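Local coordinates for initiator protein NS1 (Human bocavirus, PDB 4KW3), which probably binds and nicks the viral replication origin through its N-terminal nuclease domain, the part present here, to start rolling-circle DNA replication, at residues A[99-111]-A[238-250]. Residues are numbered along the deposited sequence; the frame is centred on the assembly and turned at random.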
loop_
_atom_site.group_PDB
_atom_site.type_symbol
_atom_site.label_atom_id
_atom_site.label_comp_id
_atom_site.label_asym_id
_atom_site.label_seq_id
_atom_site.Cartn_x
_atom_site.Cartn_y
_atom_site.Cartn_z
ATOM N N PRO A 99 10.569 -15.127 9.473
ATOM C CA PRO A 99 11.292 -15.145 8.195
ATOM C C PRO A 99 12.323 -14.043 8.064
ATOM O O PRO A 99 12.117 -12.955 8.603
ATOM C CB PRO A 99 10.185 -14.953 7.149
ATOM C CG PRO A 99 9.037 -14.381 7.891
ATOM C CD PRO A 99 9.126 -14.879 9.287
ATOM N N ARG A 100 13.421 -14.334 7.370
ATOM C CA ARG A 100 14.405 -13.311 7.037
ATOM C C ARG A 100 14.098 -12.752 5.669
ATOM O O ARG A 100 14.325 -13.414 4.650
ATOM C CB ARG A 100 15.833 -13.861 7.052
ATOM C CG ARG A 100 16.251 -14.472 8.370
ATOM C CD ARG A 100 17.716 -14.874 8.365
ATOM N NE ARG A 100 18.066 -15.560 9.605
ATOM C CZ ARG A 100 18.499 -14.952 10.706
ATOM N NH1 ARG A 100 18.642 -13.630 10.726
ATOM N NH2 ARG A 100 18.788 -15.670 11.784
ATOM N N CYS A 101 13.602 -11.524 5.650
ATOM C CA CYS A 101 13.257 -10.859 4.403
ATOM C C CYS A 101 13.213 -9.349 4.552
ATOM O O CYS A 101 13.125 -8.823 5.647
ATOM C CB CYS A 101 11.889 -11.335 3.941
ATOM S SG CYS A 101 10.669 -11.103 5.214
ATOM N N ASP A 102 13.262 -8.647 3.435
ATOM C CA ASP A 102 12.996 -7.228 3.463
ATOM C C ASP A 102 11.698 -6.970 2.731
ATOM O O ASP A 102 11.422 -7.597 1.698
ATOM C CB ASP A 102 14.152 -6.425 2.865
ATOM C CG ASP A 102 15.374 -6.393 3.773
ATOM O OD1 ASP A 102 15.272 -5.775 4.858
ATOM O OD2 ASP A 102 16.438 -6.946 3.391
ATOM N N ILE A 103 10.885 -6.077 3.290
ATOM C CA ILE A 103 9.578 -5.788 2.709
ATOM C C ILE A 103 9.283 -4.289 2.728
ATOM O O ILE A 103 9.341 -3.649 3.782
ATOM C CB ILE A 103 8.453 -6.519 3.485
ATOM C CG1 ILE A 103 8.673 -8.037 3.447
ATOM C CG2 ILE A 103 7.065 -6.149 2.927
ATOM C CD1 ILE A 103 7.897 -8.786 4.484
ATOM N N ILE A 104 8.969 -3.734 1.558
ATOM C CA ILE A 104 8.376 -2.402 1.481
ATOM C C ILE A 104 6.967 -2.512 0.884
ATOM O O ILE A 104 6.755 -3.259 -0.087
ATOM C CB ILE A 104 9.217 -1.449 0.644
ATOM C CG1 ILE A 104 10.589 -1.243 1.308
ATOM C CG2 ILE A 104 8.453 -0.111 0.430
ATOM C CD1 ILE A 104 11.650 -0.594 0.389
ATOM N N VAL A 105 6.008 -1.799 1.481
ATOM C CA VAL A 105 4.642 -1.748 0.969
ATOM C C VAL A 105 4.212 -0.290 0.911
ATOM O O VAL A 105 4.478 0.492 1.834
ATOM C CB VAL A 105 3.619 -2.600 1.817
ATOM C CG1 VAL A 105 2.185 -2.415 1.322
ATOM C CG2 VAL A 105 3.949 -4.072 1.777
ATOM N N GLN A 106 3.581 0.078 -0.199
ATOM C CA GLN A 106 3.023 1.410 -0.355
ATOM C C GLN A 106 1.640 1.346 -1.005
ATOM O O GLN A 106 1.478 0.831 -2.115
ATOM C CB GLN A 106 3.950 2.282 -1.192
ATOM C CG GLN A 106 3.462 3.712 -1.399
ATOM C CD GLN A 106 4.574 4.632 -1.878
ATOM O OE1 GLN A 106 5.534 4.903 -1.144
ATOM N NE2 GLN A 106 4.460 5.102 -3.117
ATOM N N SER A 107 0.648 1.889 -0.308
ATOM C CA SER A 107 -0.714 2.000 -0.829
ATOM C C SER A 107 -0.903 3.326 -1.575
ATOM O O SER A 107 -0.286 4.325 -1.239
ATOM C CB SER A 107 -1.720 1.880 0.311
ATOM O OG SER A 107 -1.419 2.801 1.345
ATOM N N GLU A 108 -1.749 3.321 -2.597
ATOM C CA GLU A 108 -1.960 4.494 -3.423
ATOM C C GLU A 108 -3.404 4.566 -3.886
ATOM O O GLU A 108 -3.951 3.592 -4.382
ATOM C CB GLU A 108 -1.026 4.478 -4.631
ATOM C CG GLU A 108 -1.457 5.362 -5.812
ATOM C CD GLU A 108 -0.467 5.317 -6.984
ATOM O OE1 GLU A 108 0.607 4.691 -6.841
ATOM O OE2 GLU A 108 -0.759 5.901 -8.052
ATOM N N LEU A 109 -4.013 5.732 -3.726
ATOM C CA LEU A 109 -5.334 5.977 -4.267
ATOM C C LEU A 109 -5.132 6.461 -5.684
ATOM O O LEU A 109 -4.937 7.654 -5.911
ATOM C CB LEU A 109 -6.025 7.068 -3.458
ATOM C CG LEU A 109 -6.677 6.632 -2.142
ATOM C CD1 LEU A 109 -5.750 5.881 -1.220
ATOM C CD2 LEU A 109 -7.195 7.827 -1.434
ATOM N N GLY A 110 -5.211 5.549 -6.646
ATOM C CA GLY A 110 -4.943 5.907 -8.023
ATOM C C GLY A 110 -6.089 6.619 -8.731
ATOM O O GLY A 110 -7.195 6.746 -8.201
ATOM N N GLU A 111 -5.816 7.074 -9.949
ATOM C CA GLU A 111 -6.832 7.703 -10.776
ATOM C C GLU A 111 -7.966 6.698 -10.952
ATOM O O GLU A 111 -9.144 7.042 -10.814
ATOM C CB GLU A 111 -6.228 8.083 -12.125
ATOM C CG GLU A 111 -7.218 8.595 -13.144
ATOM C CD GLU A 111 -7.741 9.976 -12.789
ATOM O OE1 GLU A 111 -7.047 10.698 -12.039
ATOM O OE2 GLU A 111 -8.835 10.345 -13.271
ATOM N N ALA A 238 5.712 15.766 -9.326
ATOM C CA ALA A 238 4.978 14.543 -9.051
ATOM C C ALA A 238 3.547 14.627 -9.563
ATOM O O ALA A 238 2.863 15.607 -9.305
ATOM C CB ALA A 238 4.995 14.261 -7.549
ATOM N N GLU A 239 3.097 13.628 -10.317
ATOM C CA GLU A 239 1.694 13.608 -10.757
ATOM C C GLU A 239 0.875 12.495 -10.109
ATOM O O GLU A 239 -0.341 12.466 -10.211
ATOM C CB GLU A 239 1.601 13.510 -12.274
ATOM C CG GLU A 239 2.378 14.608 -12.977
ATOM C CD GLU A 239 2.378 14.457 -14.476
ATOM O OE1 GLU A 239 3.283 13.777 -15.012
ATOM O OE2 GLU A 239 1.467 15.024 -15.109
ATOM N N LYS A 240 1.540 11.577 -9.438
ATOM C CA LYS A 240 0.821 10.514 -8.771
ATOM C C LYS A 240 0.975 10.627 -7.255
ATOM O O LYS A 240 1.761 11.418 -6.772
ATOM C CB LYS A 240 1.248 9.141 -9.294
ATOM C CG LYS A 240 0.547 8.767 -10.588
ATOM C CD LYS A 240 0.920 7.340 -10.978
ATOM C CE LYS A 240 -0.109 6.698 -11.905
ATOM N NZ LYS A 240 -0.309 7.476 -13.167
ATOM N N THR A 241 0.186 9.869 -6.501
ATOM C CA THR A 241 0.155 10.061 -5.062
ATOM C C THR A 241 0.404 8.777 -4.305
ATOM O O THR A 241 0.406 7.689 -4.888
ATOM C CB THR A 241 -1.190 10.656 -4.597
ATOM O OG1 THR A 241 -2.253 9.747 -4.889
ATOM C CG2 THR A 241 -1.457 11.998 -5.274
ATOM N N TYR A 242 0.658 8.901 -3.006
ATOM C CA TYR A 242 0.694 7.716 -2.153
ATOM C C TYR A 242 -0.202 7.996 -0.968
ATOM O O TYR A 242 -0.441 9.157 -0.612
ATOM C CB TYR A 242 2.119 7.395 -1.659
ATOM C CG TYR A 242 2.549 8.286 -0.534
ATOM C CD1 TYR A 242 3.027 9.572 -0.790
ATOM C CD2 TYR A 242 2.440 7.875 0.800
ATOM C CE1 TYR A 242 3.408 10.396 0.229
ATOM C CE2 TYR A 242 2.807 8.727 1.835
ATOM C CZ TYR A 242 3.291 9.983 1.538
ATOM O OH TYR A 242 3.673 10.834 2.544
ATOM N N SER A 243 -0.625 6.923 -0.309
ATOM C CA SER A 243 -1.442 7.044 0.888
ATOM C C SER A 243 -0.629 6.769 2.144
ATOM O O SER A 243 -0.730 7.502 3.127
ATOM C CB SER A 243 -2.630 6.084 0.815
ATOM O OG SER A 243 -3.282 6.043 2.059
ATOM N N HIS A 244 0.168 5.705 2.100
ATOM C CA HIS A 244 0.912 5.232 3.269
ATOM C C HIS A 244 2.043 4.311 2.862
ATOM O O HIS A 244 1.914 3.535 1.926
ATOM C CB HIS A 244 -0.011 4.475 4.214
ATOM C CG HIS A 244 0.565 4.272 5.578
ATOM N ND1 HIS A 244 0.726 5.304 6.475
ATOM C CD2 HIS A 244 1.022 3.160 6.196
ATOM C CE1 HIS A 244 1.257 4.837 7.586
ATOM N NE2 HIS A 244 1.439 3.538 7.445
ATOM N N THR A 245 3.154 4.388 3.578
ATOM C CA THR A 245 4.353 3.645 3.208
ATOM C C THR A 245 4.944 2.906 4.397
ATOM O O THR A 245 5.204 3.505 5.441
ATOM C CB THR A 245 5.385 4.603 2.610
ATOM O OG1 THR A 245 4.802 5.180 1.458
ATOM C CG2 THR A 245 6.637 3.881 2.165
ATOM N N LEU A 246 5.127 1.600 4.243
ATOM C CA LEU A 246 5.745 0.788 5.297
ATOM C C LEU A 246 7.093 0.253 4.847
ATOM O O LEU A 246 7.207 -0.359 3.782
ATOM C CB LEU A 246 4.836 -0.361 5.708
ATOM C CG LEU A 246 3.617 0.054 6.536
ATOM C CD1 LEU A 246 2.678 -1.132 6.737
ATOM C CD2 LEU A 246 4.082 0.616 7.884
ATOM N N ILE A 247 8.125 0.539 5.633
ATOM C CA ILE A 247 9.439 -0.032 5.388
ATOM C C ILE A 247 9.759 -1.015 6.518
ATOM O O ILE A 247 9.959 -0.615 7.664
ATOM C CB ILE A 247 10.520 1.051 5.298
ATOM C CG1 ILE A 247 10.085 2.139 4.321
ATOM C CG2 ILE A 247 11.867 0.445 4.868
ATOM C CD1 ILE A 247 10.980 3.342 4.308
ATOM N N ASN A 248 9.793 -2.298 6.179
ATOM C CA ASN A 248 10.041 -3.360 7.147
ATOM C C ASN A 248 9.235 -3.206 8.421
ATOM O O ASN A 248 9.770 -3.338 9.530
ATOM C CB ASN A 248 11.541 -3.479 7.440
ATOM C CG ASN A 248 12.293 -4.238 6.336
ATOM O OD1 ASN A 248 11.759 -5.170 5.731
ATOM N ND2 ASN A 248 13.519 -3.825 6.061
ATOM N N GLY A 249 7.956 -2.873 8.254
ATOM C CA GLY A 249 7.037 -2.766 9.373
ATOM C C GLY A 249 6.877 -1.350 9.926
ATOM O O GLY A 249 5.880 -1.039 10.574
ATOM N N LEU A 250 7.863 -0.491 9.691
ATOM C CA LEU A 250 7.795 0.876 10.206
ATOM C C LEU A 250 7.324 1.894 9.163
ATOM O O LEU A 250 7.775 1.891 8.013
ATOM C CB LEU A 250 9.147 1.295 10.796
ATOM C CG LEU A 250 9.675 0.359 11.901
ATOM C CD1 LEU A 250 10.926 0.933 12.538
ATOM C CD2 LEU A 250 8.614 0.023 12.969
#
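Val105 and Leu246 form a hydrogen-bonded antiparallel pair, Leu246 N reaching Val105 O at 2.7 Å and Val105 N reaching Leu246 O at 3.0 Å. The pattern runs on to Asn248 N with Ile103 O and to Ser107 N with His244 O, where strand 241-247 is broken and Ser243 N replaces His244 N as donor to Ser107 O. At the intervening non-hydrogen-bonded pairs CA-H...O contacts join the strands, among them Gln106 CA to His244 O at 3.3 Å.

Where the backbone of 244-247 runs into a type I' turn, a side chain carries the pairing on. Asn248, with CG beside its own backbone N (chi1 -79°), offers OD1 to Ile103 N at 2.7 Å, while its ND2 reaches the anti lone pair of Asp102 OD1 at 2.9 Å. One amide thus bridges main chain and carboxylate; the other carboxylate oxygen, OD2, accepts from Ser12 N.

Strand 101-109 lies between 114-122 and 241-247 in the central sheet of the nuclease domain, which belongs to the Rep clan of rolling-circle nucleases. On one face, Ile104 and Ile247 lie side by side, CG1 of the former 4.1 Å from CG2 of the latter, against Phe208 of helix 204-212. Gln106 follows, with CG opposite the backbone N (chi1 -179°) and the chain extended beyond it, carrying the amide across Tyr242 CB and toward Thr245 OG1; NE2 donates to Leu212 O and OE1 accepts from Arg257. On the opposite face, Ser107 and His244 pack against helix 74-94.

Glu108, a predicted ligand of a divalent metal with nearby His115 and His117, runs its stem past the Thr241 carbonyl. Its OE2 lies over the aliphatic part of Lys240, whose NZ stays 5.4 Å from that oxygen, whereas OE1 makes a salt bridge with Lys215.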